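Long-range contacts in MAGE domain-containing protein (Xenopus laevis, PDB 7DG2), which probably serves as the Nse3-type MAGE subunit of the Smc5/6 complex, joining Nse1 and helping to shape the bound Nse4 chain: residues Ser182-Leu187 and Thr203-Ala208; Leu108-Gly113 and Phe171-Arg176; Glu7-Lys12 and Pro48-Arg53. One frame throughout, in Å; residues are numbered along the deposited sequence.

Contact 1 of 3, residues Ser182-Leu187 and Thr203-Ala208; sequences SKMKVL and TQYKDA
The ring of Tyr205 receives Met184 over one of its faces: the methyl CE sits 3.8 Å above the ring plane, displaced toward the rim, and makes a CH-pi contact. The sulfur lies further round, SD being 4.7 Å from the ring centroid in an oblique Met-aromatic contact. Leu187 reaches the same ring obliquely through CD2, which also rests on the backbone of Tyr205, 3.6 Å from its CA. CE can reach over the ring because Met184 places CG anti to the backbone N (chi1 -173°) and then bends at chi2 and chi3; this turn also lays CE 3.7 Å from Ala208 CB. Here the two helices come closest, Ala208 CB filling the space beside Lys183 CB and the backbone N of Met184. A water links the backbones at this point, accepting from Met184 N and donating to Ala208 O.

At the margin, the extended chain of Lys183 carries NZ to Asp207 in a salt bridge, 3.1 Å from OD2 on its syn side but 33° out of the carboxylate plane, with a weak bond to OD1. Asp207 OD2 also accepts from Asn114, so two donors grip it. A methionine in place of Lys183 would probably leave the Asp207 carboxylate without its cationic mate, with Asn114 to hold it. Ser182 N-caps helix 183-193 through OG, which accepts from Lys185 N.

Helices 183-193 and 202-209 form an antiparallel helical hairpin late in the chain, their short segments at 149° with axes 9.0 Å apart. Phe110 of helix 94-111 touches Lys183, Leu187 and Asp207, joining the hairpin to that helix, while Gln204 and Thr203 of its second helix bond to Thr5 of the Nse4 chain.

Contact 2 of 3, residues Leu108-Gly113 and Phe171-Arg176; sequences LIFMKG and FRWGQR
The first torsions of Ile109 and Trp173 bring their side chains together. In Ile109, CG2 is anti to the backbone N and CG1 lies beside it (chi1 -65°), which sends CG2 toward the Trp173 indole and the CG1-CD1 branch to Phe171. Trp173 has CG beside its own backbone N, chi1 -74°, and its indole comes over to the helix. The CG2 methyl of Ile109 then lies 3.6 Å from Trp173 CD1, on the pyrrole part of the indole, in an oblique approach.

The other branch of Ile109 crosses Phe171 obliquely, CD1 coming 3.7 Å from Phe171 CB. The Phe171 ring itself leads away from this helix, toward Tyr158 and helix 118-127. Further along the indole, Phe110 touches with its CB, 3.8 Å from Trp173 CZ2, while its phenyl ring leads away from the strand. Consecutive helix residues thus meet the indole from one side, Ile109 at the five-membered ring and Phe110 at the benzo part. Val186 lies on the other side of the indole plane, and the ring also meets Phe178.

Helix 94-111 ends just beyond this contact in a Schellman motif, with Gly113 at positive phi as the C-prime residue; Gly113 N bonds to Phe110 O and Asn114 N to Ile109 O. The strand is the middle one of the antiparallel sheet 116-117, 169-173 and 156-160, so the contact seats the last turn of the helix against that sheet.

No hydrogen bond crosses between the segments, and the union is hydrophobic and largely buried. The one polar atom of the indole, NE1, is satisfied by Leu106 O one turn back in the helix, a bond that is likely to fix the tilt of the ring against Ile109 and Phe110.

Contact 3 of 3, residues Glu7-Lys12 and Pro48-Arg53; sequences EQVNLK and PEIIHR
Val9 and Arg53 cross at about a right angle, the valine methyl CG1 standing 3.5 Å from Arg53 NH1 and approaching the guanidinium obliquely. As modelled, Asn10 turns its amide toward the same guanidinium, the two planes 88° apart, but OD1 and NH2 stand too close for the pair to be trusted. Arg53 starts with CG beside its backbone N and runs straight to CD before bending at chi3 (55°), which places NE, with the guanidinium beyond it near Val9. The first bond of the Asn10 side chain leads away from helix 47-62, and only in the doubtful modelled position does the amide come back toward the arginine.

Deeper in the interface the contact is aliphatic. Ile50 points at helix 6-23, its CG1 4.2 Å from Val9 CG1 and its CD1 4.2 Å from Lys12 CB. Lys12 offers only this first carbon here; its chain bends at chi2 and chi3 and carries NZ off to Val39 O, at the end of helix 32-40. Tyr43 in the loop that follows touches both Lys12 and Ile50, and Ile46 lies against Val9.

The helix segments cross at -56° with their axes 10.0 Å apart, wide enough that contact is made by side chains alone. Both helices belong to the N-terminal part of the fold, a region consistent with the winged-helix half of MAGE domains.

Chemically the interface is graded: a greasy centre of Val9 and Ile50, and an outer margin formed by Arg53, where the placing of the Asn10 amide is uncertain. With no salt bridge across the segments, the joint probably owes most of its cohesion to burial of the aliphatic groups.

From the N terminus, contact 3 comes first, bringing helix 47-62 back onto helix 6-23 and closing a loop of 35 residues that holds helix 32-40. The chain then completes the first sheet, with strand 30-31, by adding strands 64-70 and 75-80, before contact 2 spans 57 residues between the end of helix 94-111 and strand 169-173. Contact 1 follows with a short hairpin of helices 183-193 and 202-209. The three are in series, none nested or crossed. Contacts 1 and 2 touch, through Gln204 O against Phe110 CZ and a probable hydrogen bond from Gln204 to Met111 O, while contact 3 lies across the chain's centre, about 38 Å from contact 2 between centres.

Contact 1 of 3, residues Ser182-Leu187 and Thr203-Ala208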
loop_
_atom_site.group_PDB
_atom_site.type_symbol
_atom_site.label_atom_id
_atom_site.label_comp_id
_atom_site.label_asym_id
_atom_site.label_seq_id
_atom_site.Cartn_x
_atom_site.Cartn_y
_atom_site.Cartn_z
ATOM N N SER B 182 10.031 9.447 -17.732
ATOM C CA SER B 182 10.816 10.306 -18.601
ATOM C C SER B 182 10.059 10.476 -19.906
ATOM O O SER B 182 9.161 9.701 -20.229
ATOM C CB SER B 182 12.204 9.721 -18.879
ATOM O OG SER B 182 12.125 8.628 -19.789
ATOM N N LYS B 183 10.450 11.490 -20.675
ATOM C CA LYS B 183 9.828 11.655 -21.984
ATOM C C LYS B 183 10.042 10.427 -22.862
ATOM O O LYS B 183 9.116 9.988 -23.554
ATOM C CB LYS B 183 10.372 12.908 -22.669
ATOM C CG LYS B 183 9.892 14.215 -22.047
ATOM C CD LYS B 183 10.516 15.390 -22.783
ATOM C CE LYS B 183 9.988 16.715 -22.273
ATOM N NZ LYS B 183 10.664 17.864 -22.983
ATOM N N MET B 184 11.249 9.843 -22.840
ATOM C CA MET B 184 11.510 8.691 -23.702
ATOM C C MET B 184 10.703 7.480 -23.257
ATOM O O MET B 184 10.176 6.739 -24.092
ATOM C CB MET B 184 13.007 8.369 -23.730
ATOM C CG MET B 184 13.389 7.289 -24.734
ATOM S SD MET B 184 12.989 7.774 -26.429
ATOM C CE MET B 184 14.335 8.913 -26.782
ATOM N N LYS B 185 10.582 7.267 -21.942
ATOM C CA LYS B 185 9.748 6.170 -21.463
ATOM C C LYS B 185 8.291 6.352 -21.881
ATOM O O LYS B 185 7.637 5.388 -22.286
ATOM C CB LYS B 185 9.850 6.055 -19.937
ATOM C CG LYS B 185 11.181 5.540 -19.421
ATOM C CD LYS B 185 11.359 4.058 -19.708
ATOM C CE LYS B 185 12.541 3.491 -18.912
ATOM N NZ LYS B 185 12.910 2.110 -19.333
ATOM N N VAL B 186 7.761 7.577 -21.784
ATOM C CA VAL B 186 6.374 7.798 -22.187
ATOM C C VAL B 186 6.222 7.599 -23.697
ATOM O O VAL B 186 5.237 7.016 -24.169
ATOM C CB VAL B 186 5.901 9.190 -21.734
ATOM C CG1 VAL B 186 4.533 9.504 -22.330
ATOM C CG2 VAL B 186 5.831 9.248 -20.196
ATOM N N LEU B 187 7.210 8.057 -24.472
ATOM C CA LEU B 187 7.197 7.817 -25.910
ATOM C C LEU B 187 7.204 6.325 -26.217
ATOM O O LEU B 187 6.546 5.868 -27.162
ATOM C CB LEU B 187 8.393 8.503 -26.567
ATOM C CG LEU B 187 8.503 8.283 -28.082
ATOM C CD1 LEU B 187 7.218 8.751 -28.773
ATOM C CD2 LEU B 187 9.712 9.037 -28.630
ATOM N N THR B 203 9.691 14.026 -34.233
ATOM C CA THR B 203 9.695 15.259 -33.448
ATOM C C THR B 203 9.745 14.966 -31.952
ATOM O O THR B 203 10.545 15.555 -31.213
ATOM C CB THR B 203 8.457 16.088 -33.786
ATOM O OG1 THR B 203 8.425 16.349 -35.199
ATOM C CG2 THR B 203 8.475 17.403 -33.019
ATOM N N GLN B 204 8.880 14.066 -31.490
ATOM C CA GLN B 204 8.841 13.733 -30.071
ATOM C C GLN B 204 10.082 12.951 -29.653
ATOM O O GLN B 204 10.587 13.129 -28.535
ATOM C CB GLN B 204 7.551 12.965 -29.780
ATOM C CG GLN B 204 6.269 13.810 -30.015
ATOM C CD GLN B 204 5.785 13.851 -31.472
ATOM O OE1 GLN B 204 6.448 13.362 -32.390
ATOM N NE2 GLN B 204 4.605 14.429 -31.678
ATOM N N TYR B 205 10.602 12.108 -30.544
ATOM C CA TYR B 205 11.839 11.391 -30.253
ATOM C C TYR B 205 12.991 12.352 -29.993
ATOM O O TYR B 205 13.773 12.155 -29.056
ATOM C CB TYR B 205 12.174 10.454 -31.411
ATOM C CG TYR B 205 13.302 9.506 -31.117
ATOM C CD1 TYR B 205 13.054 8.269 -30.540
ATOM C CD2 TYR B 205 14.611 9.829 -31.444
ATOM C CE1 TYR B 205 14.083 7.390 -30.278
ATOM C CE2 TYR B 205 15.643 8.956 -31.183
ATOM C CZ TYR B 205 15.373 7.739 -30.602
ATOM O OH TYR B 205 16.400 6.861 -30.345
ATOM N N LYS B 206 13.126 13.394 -30.817
ATOM C CA LYS B 206 14.207 14.344 -30.581
ATOM C C LYS B 206 14.001 15.090 -29.270
ATOM O O LYS B 206 14.959 15.319 -28.524
ATOM C CB LYS B 206 14.326 15.322 -31.753
ATOM C CG LYS B 206 15.537 16.243 -31.644
ATOM C CD LYS B 206 15.888 16.902 -32.973
ATOM C CE LYS B 206 17.164 17.735 -32.851
ATOM N NZ LYS B 206 17.655 18.218 -34.177
ATOM N N ASP B 207 12.751 15.456 -28.961
ATOM C CA ASP B 207 12.474 16.130 -27.697
ATOM C C ASP B 207 12.809 15.230 -26.511
ATOM O O ASP B 207 13.317 15.701 -25.486
ATOM C CB ASP B 207 11.015 16.573 -27.651
ATOM C CG ASP B 207 10.699 17.414 -26.432
ATOM O OD1 ASP B 207 11.515 18.292 -26.077
ATOM O OD2 ASP B 207 9.633 17.206 -25.831
ATOM N N ALA B 208 12.558 13.929 -26.644
ATOM C CA ALA B 208 12.833 13.004 -25.551
ATOM C C ALA B 208 14.324 12.757 -25.360
ATOM O O ALA B 208 14.743 12.384 -24.258
ATOM C CB ALA B 208 12.099 11.681 -25.796
HETATM O O HOH W 1 13.697 11.332 -21.891
#

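Contact 2 of 3, residues Leu108-Gly113 and Phe171-Arg176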
loop_
_atom_site.group_PDB
_atom_site.type_symbol
_atom_site.label_atom_id
_atom_site.label_comp_id
_atom_site.label_asym_id
_atom_site.label_seq_id
_atom_site.Cartn_x
_atom_site.Cartn_y
_atom_site.Cartn_z
ATOM N N LEU B 108 -0.613 12.539 -23.720
ATOM C CA LEU B 108 -1.165 13.614 -24.543
ATOM C C LEU B 108 -0.343 14.885 -24.388
ATOM O O LEU B 108 0.022 15.532 -25.378
ATOM C CB LEU B 108 -2.631 13.862 -24.175
ATOM C CG LEU B 108 -3.294 14.972 -25.011
ATOM C CD1 LEU B 108 -3.357 14.555 -26.466
ATOM C CD2 LEU B 108 -4.689 15.340 -24.487
ATOM N N ILE B 109 -0.012 15.234 -23.148
ATOM C CA ILE B 109 0.748 16.451 -22.890
ATOM C C ILE B 109 2.079 16.413 -23.625
ATOM O O ILE B 109 2.433 17.339 -24.359
ATOM C CB ILE B 109 0.950 16.637 -21.378
ATOM C CG1 ILE B 109 -0.386 16.863 -20.670
ATOM C CG2 ILE B 109 1.960 17.759 -21.109
ATOM C CD1 ILE B 109 -0.257 16.814 -19.150
ATOM N N PHE B 110 2.838 15.334 -23.441
ATOM C CA PHE B 110 4.151 15.238 -24.062
ATOM C C PHE B 110 4.049 15.191 -25.585
ATOM O O PHE B 110 4.794 15.886 -26.286
ATOM C CB PHE B 110 4.881 14.002 -23.518
ATOM C CG PHE B 110 6.029 13.547 -24.376
ATOM C CD1 PHE B 110 7.155 14.341 -24.533
ATOM C CD2 PHE B 110 5.976 12.320 -25.028
ATOM C CE1 PHE B 110 8.220 13.923 -25.337
ATOM C CE2 PHE B 110 7.032 11.893 -25.828
ATOM C CZ PHE B 110 8.157 12.701 -25.978
ATOM N N MET B 111 3.129 14.380 -26.118
ATOM C CA MET B 111 3.078 14.177 -27.563
ATOM C C MET B 111 2.634 15.436 -28.294
ATOM O O MET B 111 2.982 15.611 -29.469
ATOM C CB MET B 111 2.155 13.003 -27.904
ATOM C CG MET B 111 2.669 11.615 -27.436
ATOM S SD MET B 111 4.296 11.157 -28.086
ATOM C CE MET B 111 3.865 10.679 -29.765
ATOM N N LYS B 112 1.910 16.323 -27.609
ATOM C CA LYS B 112 1.458 17.600 -28.146
ATOM C C LYS B 112 2.384 18.752 -27.783
ATOM O O LYS B 112 1.947 19.905 -27.783
ATOM C CB LYS B 112 0.040 17.906 -27.653
ATOM C CG LYS B 112 -1.024 17.025 -28.252
ATOM C CD LYS B 112 -1.069 17.207 -29.757
ATOM C CE LYS B 112 -2.332 16.619 -30.353
ATOM N NZ LYS B 112 -2.394 16.884 -31.816
ATOM N N GLY B 113 3.644 18.476 -27.467
ATOM C CA GLY B 113 4.606 19.540 -27.254
ATOM C C GLY B 113 4.743 20.032 -25.831
ATOM O O GLY B 113 5.150 21.182 -25.630
ATOM N N PHE B 171 -2.515 22.007 -18.783
ATOM C CA PHE B 171 -1.762 21.030 -18.012
ATOM C C PHE B 171 -0.343 20.895 -18.542
ATOM O O PHE B 171 -0.115 20.920 -19.757
ATOM C CB PHE B 171 -2.427 19.661 -18.080
ATOM C CG PHE B 171 -3.659 19.515 -17.246
ATOM C CD1 PHE B 171 -3.568 19.127 -15.917
ATOM C CD2 PHE B 171 -4.918 19.679 -17.809
ATOM C CE1 PHE B 171 -4.708 18.930 -15.162
ATOM C CE2 PHE B 171 -6.059 19.478 -17.060
ATOM C CZ PHE B 171 -5.955 19.116 -15.737
ATOM N N ARG B 172 0.609 20.720 -17.624
ATOM C CA ARG B 172 1.966 20.304 -17.952
ATOM C C ARG B 172 2.334 19.137 -17.042
ATOM O O ARG B 172 1.649 18.863 -16.054
ATOM C CB ARG B 172 2.974 21.450 -17.766
ATOM C CG ARG B 172 2.601 22.753 -18.464
ATOM C CD ARG B 172 3.708 23.793 -18.299
ATOM N NE ARG B 172 4.972 23.318 -18.859
ATOM C CZ ARG B 172 5.334 23.485 -20.128
ATOM N NH1 ARG B 172 4.522 24.121 -20.965
ATOM N NH2 ARG B 172 6.500 23.016 -20.565
ATOM N N TRP B 173 3.431 18.452 -17.372
ATOM C CA TRP B 173 3.994 17.491 -16.427
ATOM C C TRP B 173 4.429 18.198 -15.150
ATOM O O TRP B 173 5.014 19.288 -15.195
ATOM C CB TRP B 173 5.219 16.786 -17.012
ATOM C CG TRP B 173 4.974 15.759 -18.064
ATOM C CD1 TRP B 173 3.904 15.661 -18.901
ATOM C CD2 TRP B 173 5.858 14.685 -18.403
ATOM N NE1 TRP B 173 4.066 14.578 -19.746
ATOM C CE2 TRP B 173 5.257 13.963 -19.454
ATOM C CE3 TRP B 173 7.099 14.260 -17.911
ATOM C CZ2 TRP B 173 5.852 12.832 -20.022
ATOM C CZ3 TRP B 173 7.692 13.132 -18.480
ATOM C CH2 TRP B 173 7.068 12.437 -19.528
ATOM N N GLY B 174 4.172 17.546 -13.999
ATOM C CA GLY B 174 4.702 18.003 -12.732
ATOM C C GLY B 174 6.084 17.429 -12.414
ATOM O O GLY B 174 6.578 16.525 -13.086
ATOM N N GLN B 175 6.682 17.971 -11.347
ATOM C CA GLN B 175 8.030 17.584 -10.950
ATOM C C GLN B 175 8.125 16.095 -10.630
ATOM O O GLN B 175 9.156 15.463 -10.896
ATOM C CB GLN B 175 8.463 18.418 -9.741
ATOM C CG GLN B 175 8.648 19.926 -10.023
ATOM C CD GLN B 175 8.501 20.788 -8.763
ATOM O OE1 GLN B 175 7.729 20.459 -7.853
ATOM N NE2 GLN B 175 9.242 21.897 -8.710
ATOM N N ARG B 176 7.071 15.511 -10.058
ATOM C CA ARG B 176 7.142 14.080 -9.756
ATOM C C ARG B 176 7.192 13.240 -11.030
ATOM O O ARG B 176 7.896 12.224 -11.073
ATOM C CB ARG B 176 5.971 13.658 -8.868
ATOM C CG ARG B 176 6.020 12.165 -8.527
ATOM C CD ARG B 176 4.838 11.726 -7.678
ATOM N NE ARG B 176 4.882 12.196 -6.299
ATOM C CZ ARG B 176 5.566 11.621 -5.312
ATOM N NH1 ARG B 176 6.301 10.542 -5.539
ATOM N NH2 ARG B 176 5.508 12.136 -4.088
#

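Contact 3 of 3, residues Glu7-Lys12 and Pro48-Arg53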
loop_
_atom_site.group_PDB
_atom_site.type_symbol
_atom_site.label_atom_id
_atom_site.label_comp_id
_atom_site.label_asym_id
_atom_site.label_seq_id
_atom_site.Cartn_x
_atom_site.Cartn_y
_atom_site.Cartn_z
ATOM N N GLU B 7 24.007 6.882 20.321
ATOM C CA GLU B 7 22.741 6.178 20.517
ATOM C C GLU B 7 21.553 7.080 20.201
ATOM O O GLU B 7 20.630 6.678 19.482
ATOM C CB GLU B 7 22.631 5.644 21.944
ATOM C CG GLU B 7 21.280 4.991 22.220
ATOM C CD GLU B 7 21.044 4.696 23.688
ATOM O OE1 GLU B 7 21.869 5.124 24.524
ATOM O OE2 GLU B 7 20.028 4.040 24.006
ATOM N N GLN B 8 21.554 8.305 20.732
ATOM C CA GLN B 8 20.441 9.208 20.455
ATOM C C GLN B 8 20.396 9.612 18.984
ATOM O O GLN B 8 19.305 9.784 18.434
ATOM C CB GLN B 8 20.514 10.447 21.354
ATOM C CG GLN B 8 20.227 10.180 22.840
ATOM C CD GLN B 8 18.872 9.512 23.100
ATOM O OE1 GLN B 8 17.812 10.048 22.757
ATOM N NE2 GLN B 8 18.910 8.335 23.717
ATOM N N VAL B 9 21.555 9.752 18.333
ATOM C CA VAL B 9 21.579 10.066 16.906
ATOM C C VAL B 9 21.060 8.890 16.084
ATOM O O VAL B 9 20.310 9.079 15.120
ATOM C CB VAL B 9 22.994 10.485 16.477
ATOM C CG1 VAL B 9 23.070 10.644 14.962
ATOM C CG2 VAL B 9 23.381 11.778 17.176
ATOM N N ASN B 10 21.452 7.659 16.441
ATOM C CA ASN B 10 20.895 6.480 15.775
ATOM C C ASN B 10 19.377 6.463 15.872
ATOM O O ASN B 10 18.678 6.151 14.898
ATOM C CB ASN B 10 21.459 5.199 16.395
ATOM C CG ASN B 10 22.867 4.914 15.961
ATOM O OD1 ASN B 10 23.260 5.238 14.841
ATOM N ND2 ASN B 10 23.643 4.293 16.844
ATOM N N LEU B 11 18.851 6.756 17.062
ATOM C CA LEU B 11 17.405 6.758 17.250
ATOM C C LEU B 11 16.737 7.784 16.345
ATOM O O LEU B 11 15.681 7.508 15.759
ATOM C CB LEU B 11 17.069 7.032 18.718
ATOM C CG LEU B 11 17.473 5.941 19.712
ATOM C CD1 LEU B 11 17.150 6.374 21.131
ATOM C CD2 LEU B 11 16.785 4.631 19.395
ATOM N N LYS B 12 17.345 8.974 16.210
ATOM C CA LYS B 12 16.764 9.995 15.341
ATOM C C LYS B 12 16.763 9.546 13.893
ATOM O O LYS B 12 15.834 9.865 13.143
ATOM C CB LYS B 12 17.537 11.313 15.433
ATOM C CG LYS B 12 17.647 11.894 16.797
ATOM C CD LYS B 12 16.295 12.070 17.400
ATOM C CE LYS B 12 15.516 13.140 16.718
ATOM N NZ LYS B 12 14.315 13.410 17.529
ATOM N N PRO B 48 22.093 17.587 8.394
ATOM C CA PRO B 48 22.591 16.965 7.155
ATOM C C PRO B 48 23.081 15.535 7.363
ATOM O O PRO B 48 22.793 14.663 6.525
ATOM C CB PRO B 48 23.721 17.918 6.718
ATOM C CG PRO B 48 23.282 19.282 7.317
ATOM C CD PRO B 48 22.781 18.875 8.666
ATOM N N GLU B 49 23.795 15.260 8.467
ATOM C CA GLU B 49 24.228 13.893 8.746
ATOM C C GLU B 49 23.036 12.981 8.985
ATOM O O GLU B 49 23.025 11.830 8.542
ATOM C CB GLU B 49 25.147 13.853 9.968
ATOM C CG GLU B 49 25.691 12.484 10.242
ATOM C CD GLU B 49 26.386 12.353 11.586
ATOM O OE1 GLU B 49 26.675 11.195 11.968
ATOM O OE2 GLU B 49 26.642 13.387 12.249
ATOM N N ILE B 50 22.024 13.473 9.692
ATOM C CA ILE B 50 20.908 12.597 10.049
ATOM C C ILE B 50 20.093 12.232 8.812
ATOM O O ILE B 50 19.722 11.066 8.624
ATOM C CB ILE B 50 20.048 13.252 11.147
ATOM C CG1 ILE B 50 20.819 13.225 12.474
ATOM C CG2 ILE B 50 18.704 12.532 11.277
ATOM C CD1 ILE B 50 20.165 14.029 13.606
ATOM N N ILE B 51 19.779 13.218 7.967
ATOM C CA ILE B 51 19.057 12.917 6.731
ATOM C C ILE B 51 19.921 12.057 5.808
ATOM O O ILE B 51 19.411 11.167 5.117
ATOM C CB ILE B 51 18.571 14.214 6.052
ATOM C CG1 ILE B 51 17.584 14.945 6.978
ATOM C CG2 ILE B 51 17.908 13.916 4.705
ATOM C CD1 ILE B 51 16.953 16.182 6.371
ATOM N N HIS B 52 21.240 12.270 5.812
ATOM C CA HIS B 52 22.118 11.407 5.025
ATOM C C HIS B 52 22.016 9.952 5.477
ATOM O O HIS B 52 21.857 9.043 4.655
ATOM C CB HIS B 52 23.564 11.902 5.124
ATOM C CG HIS B 52 24.547 10.988 4.464
ATOM N ND1 HIS B 52 24.604 10.818 3.096
ATOM C CD2 HIS B 52 25.478 10.154 4.983
ATOM C CE1 HIS B 52 25.547 9.940 2.800
ATOM N NE2 HIS B 52 26.087 9.515 3.927
ATOM N N ARG B 53 22.104 9.710 6.783
ATOM C CA ARG B 53 22.033 8.332 7.259
ATOM C C ARG B 53 20.665 7.717 6.971
ATOM O O ARG B 53 20.573 6.520 6.680
ATOM C CB ARG B 53 22.361 8.272 8.750
ATOM C CG ARG B 53 23.802 8.687 9.073
ATOM C CD ARG B 53 24.094 8.573 10.568
ATOM N NE ARG B 53 23.801 7.228 11.047
ATOM C CZ ARG B 53 23.827 6.855 12.324
ATOM N NH1 ARG B 53 24.145 7.728 13.271
ATOM N NH2 ARG B 53 23.534 5.602 12.653
#